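Local atomic coordinates of tryptophan decarboxylase 1 (Oryza sativa subsp. japonica, PDB entry 6KHO), a protein that uses pyridoxal 5'-phosphate to decarboxylate L-tryptophan to tryptamine and 5-hydroxy-L-tryptophan to serotonin, on the route to serotonin in rice. Residues A[105-110]-A[329-334]; A[335-340]-A[383-388]. All coordinates share one frame; numbering follows the deposited sequence.

Contact 1. Residues A[105-110]-A[329-334]. With PLP (pyridoxal-5'-phosphate), chain C.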
loop_
_atom_site.group_PDB
_atom_site.type_symbol
_atom_site.label_atom_id
_atom_site.label_comp_id
_atom_site.label_asym_id
_atom_site.label_seq_id
_atom_site.Cartn_x
_atom_site.Cartn_y
_atom_site.Cartn_z
ATOM N N PRO A 105 19.621 3.321 0.244
ATOM C CA PRO A 105 19.300 3.234 -1.186
ATOM C C PRO A 105 18.058 2.388 -1.424
ATOM O O PRO A 105 17.725 1.494 -0.642
ATOM C CB PRO A 105 20.552 2.589 -1.794
ATOM C CG PRO A 105 21.237 1.942 -0.680
ATOM C CD PRO A 105 20.942 2.756 0.548
ATOM N N SER A 106 17.342 2.705 -2.500
ATOM C CA SER A 106 16.226 1.878 -2.953
ATOM C C SER A 106 16.788 0.981 -4.051
ATOM O O SER A 106 16.704 1.305 -5.236
ATOM C CB SER A 106 15.062 2.740 -3.432
ATOM O OG SER A 106 15.480 3.691 -4.406
ATOM N N THR A 107 17.394 -0.145 -3.653
ATOM C CA THR A 107 18.082 -0.979 -4.631
ATOM C C THR A 107 17.061 -1.669 -5.530
ATOM O O THR A 107 15.926 -1.938 -5.128
ATOM C CB THR A 107 19.008 -2.003 -3.952
ATOM O OG1 THR A 107 18.260 -2.976 -3.192
ATOM C CG2 THR A 107 20.004 -1.293 -3.024
ATOM N N ASN A 108 17.453 -1.901 -6.779
ATOM C CA ASN A 108 16.510 -2.319 -7.806
ATOM C C ASN A 108 17.192 -3.315 -8.739
ATOM O O ASN A 108 18.412 -3.514 -8.692
ATOM C CB ASN A 108 15.981 -1.091 -8.576
ATOM C CG ASN A 108 14.545 -1.251 -9.037
ATOM O OD1 ASN A 108 13.959 -2.335 -8.946
ATOM N ND2 ASN A 108 13.968 -0.160 -9.545
ATOM N N SER A 109 16.393 -3.938 -9.608
ATOM C CA SER A 109 16.930 -4.914 -10.546
ATOM C C SER A 109 15.970 -5.073 -11.714
ATOM O O SER A 109 14.763 -4.834 -11.585
ATOM C CB SER A 109 17.177 -6.273 -9.875
ATOM O OG SER A 109 15.953 -6.884 -9.461
ATOM N N ALA A 110 16.523 -5.491 -12.855
ATOM C CA ALA A 110 15.692 -5.701 -14.040
ATOM C C ALA A 110 14.615 -6.750 -13.786
ATOM O O ALA A 110 13.475 -6.598 -14.240
ATOM C CB ALA A 110 16.566 -6.101 -15.229
ATOM N N HIS A 329 12.527 -3.953 -0.444
ATOM C CA HIS A 329 12.643 -2.728 -1.231
ATOM C C HIS A 329 13.685 -1.764 -0.681
ATOM O O HIS A 329 13.876 -0.688 -1.257
ATOM C CB HIS A 329 11.275 -2.037 -1.408
ATOM C CG HIS A 329 10.740 -1.346 -0.186
ATOM N ND1 HIS A 329 9.435 -1.505 0.230
ATOM C CD2 HIS A 329 11.292 -0.438 0.656
ATOM C CE1 HIS A 329 9.217 -0.751 1.294
ATOM N NE2 HIS A 329 10.329 -0.094 1.574
ATOM N N LYS A 330 14.377 -2.125 0.397
ATOM C CA LYS A 330 15.575 -1.389 0.777
ATOM C C LYS A 330 16.776 -2.022 0.094
ATOM O O LYS A 330 17.221 -1.540 -0.949
ATOM C CB LYS A 330 15.763 -1.380 2.297
ATOM C CG LYS A 330 14.670 -0.643 3.016
ATOM C CD LYS A 330 15.112 0.720 3.441
ATOM C CE LYS A 330 14.470 1.069 4.762
ATOM N NZ LYS A 330 13.942 2.442 4.735
ATOM N N TRP A 331 17.259 -3.142 0.633
ATOM C CA TRP A 331 18.561 -3.687 0.263
ATOM C C TRP A 331 18.472 -5.051 -0.427
ATOM O O TRP A 331 19.443 -5.813 -0.403
ATOM C CB TRP A 331 19.431 -3.777 1.527
ATOM C CG TRP A 331 20.923 -3.760 1.311
ATOM C CD1 TRP A 331 21.598 -3.581 0.128
ATOM C CD2 TRP A 331 21.924 -3.938 2.320
ATOM N NE1 TRP A 331 22.963 -3.632 0.351
ATOM C CE2 TRP A 331 23.183 -3.858 1.686
ATOM C CE3 TRP A 331 21.876 -4.153 3.710
ATOM C CZ2 TRP A 331 24.383 -3.986 2.393
ATOM C CZ3 TRP A 331 23.059 -4.283 4.404
ATOM C CH2 TRP A 331 24.297 -4.199 3.749
ATOM N N LEU A 332 17.348 -5.396 -1.050
ATOM C CA LEU A 332 17.297 -6.694 -1.729
ATOM C C LEU A 332 16.773 -6.565 -3.163
ATOM O O LEU A 332 16.057 -7.440 -3.668
ATOM C CB LEU A 332 16.475 -7.699 -0.924
ATOM C CG LEU A 332 16.879 -9.164 -1.114
ATOM C CD1 LEU A 332 18.280 -9.399 -0.560
ATOM C CD2 LEU A 332 15.865 -10.115 -0.474
ATOM N N MET A 333 17.124 -5.463 -3.836
ATOM C CA MET A 333 16.971 -5.302 -5.293
ATOM C C MET A 333 15.537 -5.482 -5.780
ATOM O O MET A 333 15.313 -5.891 -6.922
ATOM C CB MET A 333 17.888 -6.264 -6.050
ATOM C CG MET A 333 19.345 -5.818 -6.041
ATOM S SD MET A 333 20.429 -7.053 -6.764
ATOM C CE MET A 333 20.414 -8.260 -5.485
ATOM N N THR A 334 14.560 -5.169 -4.937
ATOM C CA THR A 334 13.148 -5.276 -5.280
ATOM C C THR A 334 12.531 -3.887 -5.179
ATOM O O THR A 334 12.539 -3.289 -4.101
ATOM C CB THR A 334 12.440 -6.248 -4.331
ATOM O OG1 THR A 334 13.075 -7.541 -4.377
ATOM C CG2 THR A 334 10.989 -6.397 -4.708
HETATM N N1 PLP C . 12.411 1.216 10.016
HETATM C C2 PLP C . 13.720 1.156 9.581
HETATM C C2A PLP C . 14.807 0.593 10.444
HETATM C C3 PLP C . 14.048 1.628 8.320
HETATM O O3 PLP C . 15.346 1.563 7.891
HETATM C C4 PLP C . 13.063 2.147 7.488
HETATM C C4A PLP C . 13.329 2.300 6.018
HETATM C C5 PLP C . 11.747 2.210 7.925
HETATM C C6 PLP C . 11.425 1.744 9.198
HETATM C C5A PLP C . 10.718 2.802 6.986
HETATM O O4P PLP C . 9.388 2.562 7.380
HETATM P P PLP C . 8.180 2.568 6.292
HETATM O O1P PLP C . 8.249 3.800 5.431
HETATM O O2P PLP C . 6.891 2.503 7.072
HETATM O O3P PLP C . 8.271 1.375 5.358
HETATM O O HOH W 1 13.799 -0.491 -3.943
#

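Contact 2. Residues A[335-340]-A[383-388]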
loop_
_atom_site.group_PDB
_atom_site.type_symbol
_atom_site.label_atom_id
_atom_site.label_comp_id
_atom_site.label_asym_id
_atom_site.label_seq_id
_atom_site.Cartn_x
_atom_site.Cartn_y
_atom_site.Cartn_z
ATOM N N CYS A 335 12.002 -3.363 -6.285
ATOM C CA CYS A 335 11.493 -1.994 -6.264
ATOM C C CYS A 335 10.320 -1.858 -5.285
ATOM O O CYS A 335 9.603 -2.824 -4.993
ATOM C CB CYS A 335 11.056 -1.559 -7.675
ATOM S SG CYS A 335 9.763 -2.612 -8.459
ATOM N N LEU A 336 10.121 -0.634 -4.782
ATOM C CA LEU A 336 9.002 -0.369 -3.878
ATOM C C LEU A 336 7.672 -0.715 -4.550
ATOM O O LEU A 336 7.540 -0.626 -5.774
ATOM C CB LEU A 336 9.009 1.106 -3.453
ATOM C CG LEU A 336 9.970 1.551 -2.336
ATOM C CD1 LEU A 336 11.411 1.712 -2.823
ATOM C CD2 LEU A 336 9.471 2.850 -1.710
ATOM N N ASP A 337 6.673 -1.134 -3.757
ATOM C CA ASP A 337 6.776 -1.423 -2.313
ATOM C C ASP A 337 6.907 -2.927 -2.074
ATOM O O ASP A 337 6.309 -3.733 -2.805
ATOM C CB ASP A 337 5.539 -0.933 -1.536
ATOM C CG ASP A 337 4.982 0.384 -2.056
ATOM O OD1 ASP A 337 5.743 1.371 -2.116
ATOM O OD2 ASP A 337 3.777 0.436 -2.401
ATOM N N CYS A 338 7.659 -3.295 -1.037
ATOM C CA CYS A 338 7.821 -4.698 -0.677
ATOM C C CYS A 338 8.395 -4.834 0.738
ATOM O O CYS A 338 9.612 -4.753 0.922
ATOM C CB CYS A 338 8.732 -5.405 -1.683
ATOM S SG CYS A 338 8.845 -7.219 -1.395
ATOM N N THR A 339 7.537 -5.025 1.738
ATOM C CA THR A 339 7.975 -5.291 3.108
ATOM C C THR A 339 7.418 -6.639 3.524
ATOM O O THR A 339 6.227 -6.898 3.329
ATOM C CB THR A 339 7.495 -4.210 4.084
ATOM O OG1 THR A 339 7.993 -2.938 3.666
ATOM C CG2 THR A 339 7.992 -4.502 5.517
ATOM N N CYS A 340 8.269 -7.492 4.086
ATOM C CA CYS A 340 7.879 -8.841 4.475
ATOM C C CYS A 340 7.729 -8.907 5.988
ATOM O O CYS A 340 8.655 -8.544 6.713
ATOM C CB CYS A 340 8.917 -9.856 3.991
ATOM S SG CYS A 340 8.997 -9.877 2.167
ATOM N N ARG A 383 -2.209 -5.913 -4.534
ATOM C CA ARG A 383 -1.443 -6.254 -5.725
ATOM C C ARG A 383 -0.760 -7.610 -5.566
ATOM O O ARG A 383 -0.537 -8.104 -4.461
ATOM C CB ARG A 383 -0.343 -5.215 -5.993
ATOM C CG ARG A 383 -0.808 -3.907 -6.584
ATOM C CD ARG A 383 0.388 -2.953 -6.778
ATOM N NE ARG A 383 1.459 -3.562 -7.567
ATOM C CZ ARG A 383 1.527 -3.533 -8.889
ATOM N NH1 ARG A 383 0.582 -2.917 -9.609
ATOM N NH2 ARG A 383 2.551 -4.117 -9.495
ATOM N N PHE A 384 -0.390 -8.185 -6.710
ATOM C CA PHE A 384 0.419 -9.402 -6.801
ATOM C C PHE A 384 1.897 -9.044 -6.584
ATOM O O PHE A 384 2.718 -9.055 -7.503
ATOM C CB PHE A 384 0.166 -10.040 -8.165
ATOM C CG PHE A 384 0.774 -11.410 -8.358
ATOM C CD1 PHE A 384 1.489 -12.045 -7.348
ATOM C CD2 PHE A 384 0.629 -12.051 -9.578
ATOM C CE1 PHE A 384 2.040 -13.298 -7.555
ATOM C CE2 PHE A 384 1.176 -13.303 -9.796
ATOM C CZ PHE A 384 1.887 -13.924 -8.788
ATOM N N ARG A 385 2.233 -8.705 -5.330
ATOM C CA ARG A 385 3.609 -8.331 -4.991
ATOM C C ARG A 385 4.545 -9.519 -4.919
ATOM O O ARG A 385 5.762 -9.336 -5.009
ATOM C CB ARG A 385 3.689 -7.614 -3.641
ATOM C CG ARG A 385 2.876 -6.356 -3.547
ATOM C CD ARG A 385 3.354 -5.427 -2.407
ATOM N NE ARG A 385 2.996 -4.092 -2.842
ATOM C CZ ARG A 385 1.858 -3.492 -2.527
ATOM N NH1 ARG A 385 1.016 -4.088 -1.683
ATOM N NH2 ARG A 385 1.583 -2.287 -3.040
ATOM N N GLY A 386 4.011 -10.722 -4.725
ATOM C CA GLY A 386 4.870 -11.890 -4.657
ATOM C C GLY A 386 5.655 -12.121 -5.931
ATOM O O GLY A 386 6.751 -12.677 -5.887
ATOM N N LEU A 387 5.125 -11.670 -7.073
ATOM C CA LEU A 387 5.739 -11.999 -8.353
ATOM C C LEU A 387 7.140 -11.404 -8.464
ATOM O O LEU A 387 8.095 -12.108 -8.821
ATOM C CB LEU A 387 4.842 -11.524 -9.501
ATOM C CG LEU A 387 5.298 -11.937 -10.904
ATOM C CD1 LEU A 387 5.366 -13.456 -11.023
ATOM C CD2 LEU A 387 4.361 -11.372 -11.963
ATOM N N LYS A 388 7.292 -10.109 -8.162
ATOM C CA LYS A 388 8.607 -9.496 -8.340
ATOM C C LYS A 388 9.621 -10.070 -7.360
ATOM O O LYS A 388 10.791 -10.254 -7.714
ATOM C CB LYS A 388 8.524 -7.973 -8.203
ATOM C CG LYS A 388 8.122 -7.466 -6.824
ATOM C CD LYS A 388 8.024 -5.945 -6.832
ATOM C CE LYS A 388 7.213 -5.436 -5.646
ATOM N NZ LYS A 388 7.109 -3.939 -5.669
HETATM O O HOH W 2 3.971 -2.175 -5.193
#

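Contact 1. Residues A[105-110]-A[329-334]
Thr107 has a chi1 of 66°, which places OG1 between its own backbone N and carbonyl carbon, facing the turn that carries Lys330 and Met333. Ser109 has the same chi1, and its OG meets Met333. Thr107 OG1 bonds in both directions. Thr107 OG1 donates to Lys330 O at 2.9 Å. Met333 N donates to Thr107 OG1 at 2.8 Å. The backbone also takes part, with Thr107 N donating to Lys330 O at 3.0 Å, nearly along the C=O axis. The hydroxyl is tilted 29° from that carbonyl plane. Two donors of one residue thus grip a single oxygen. Lys330 is the cofactor lysine of this fold type I pyridoxal enzyme. Lys330 NZ is covalently bonded to PLP C4A at 1.4 Å, consistent with an internal aldimine. The first bond of its side chain points away from 105-110. Thr107 holds the Lys330 backbone carbonyl, while the amine joins the cofactor. Further along, Ser109 OG donates to Met333 O at 2.8 Å, in the carbonyl plane. The same OG caps helix 110-122 at Ala112 N. Met333 CG packs 3.6 Å from Asn108 O. Asn108 ND2 bonds to Ser120 O of the second subunit.

Contact 2. Residues A[335-340]-A[383-388]
The region where helix 386-420 begins meets the loop leading into strand 339-343 of the large mixed sheet, the central sheet of the fold type I pyridoxal enzymes, through Lys388 and Arg385 on one side and Cys335 and Asp337 on the other. The peptide bond before Asp337 is cis. Lys388 points toward this loop. Its chi1 of 65° puts CG between the backbone N and carbonyl carbon, and the chain is extended beyond CG. Lys388 NZ donates to Cys335 O at 2.8 Å and to Asp337 O at 3.0 Å. It stands above both carbonyl planes, 39° out of the first and 53° out of the second. The ammonium also forms a salt bridge with Asp116 of helix 110-122. The two carbonyls and the carboxylate gather at a buried ammonium and would probably favour its protonated form. A methionine in its place would probably leave Cys335 O and Asp337 O without this donor and the Asp116 carboxylate without its salt-bridge partner at this lysine. Arg385 meets Asp337 by charge alone. Asp337 OD2 lies 3.6 Å from Arg385 NH2, well out of the guanidinium plane, and no N-H points at it. The stronger partner of this arginine is Asp337 of the second subunit. Water 2 sits in plane at the guanidinium edge, accepting from Arg385 NE at 3.2 Å and from Asp337 N at 3.2 Å.

In the fold
Both contacts are buried, and both touch the second subunit. Segment 329-334 runs directly into 335-340, so one continuous piece of chain serves both. Contact 1 joins it to the loop before helix 110-122, and contact 2 joins it to the start of helix 386-420. The chemistry differs. Contact 1 relies on hydroxyls and backbone next to the cofactor lysine, whereas contact 2 relies on a lysine that donates to backbone carbonyls and on charge pairs with acids, one of them across the dimer. The two also touch directly. His329 ND1 lies 2.8 Å from Cys338 N, a probable hydrogen bond, and Thr334 CG2 packs 3.7 Å from Lys388 CD.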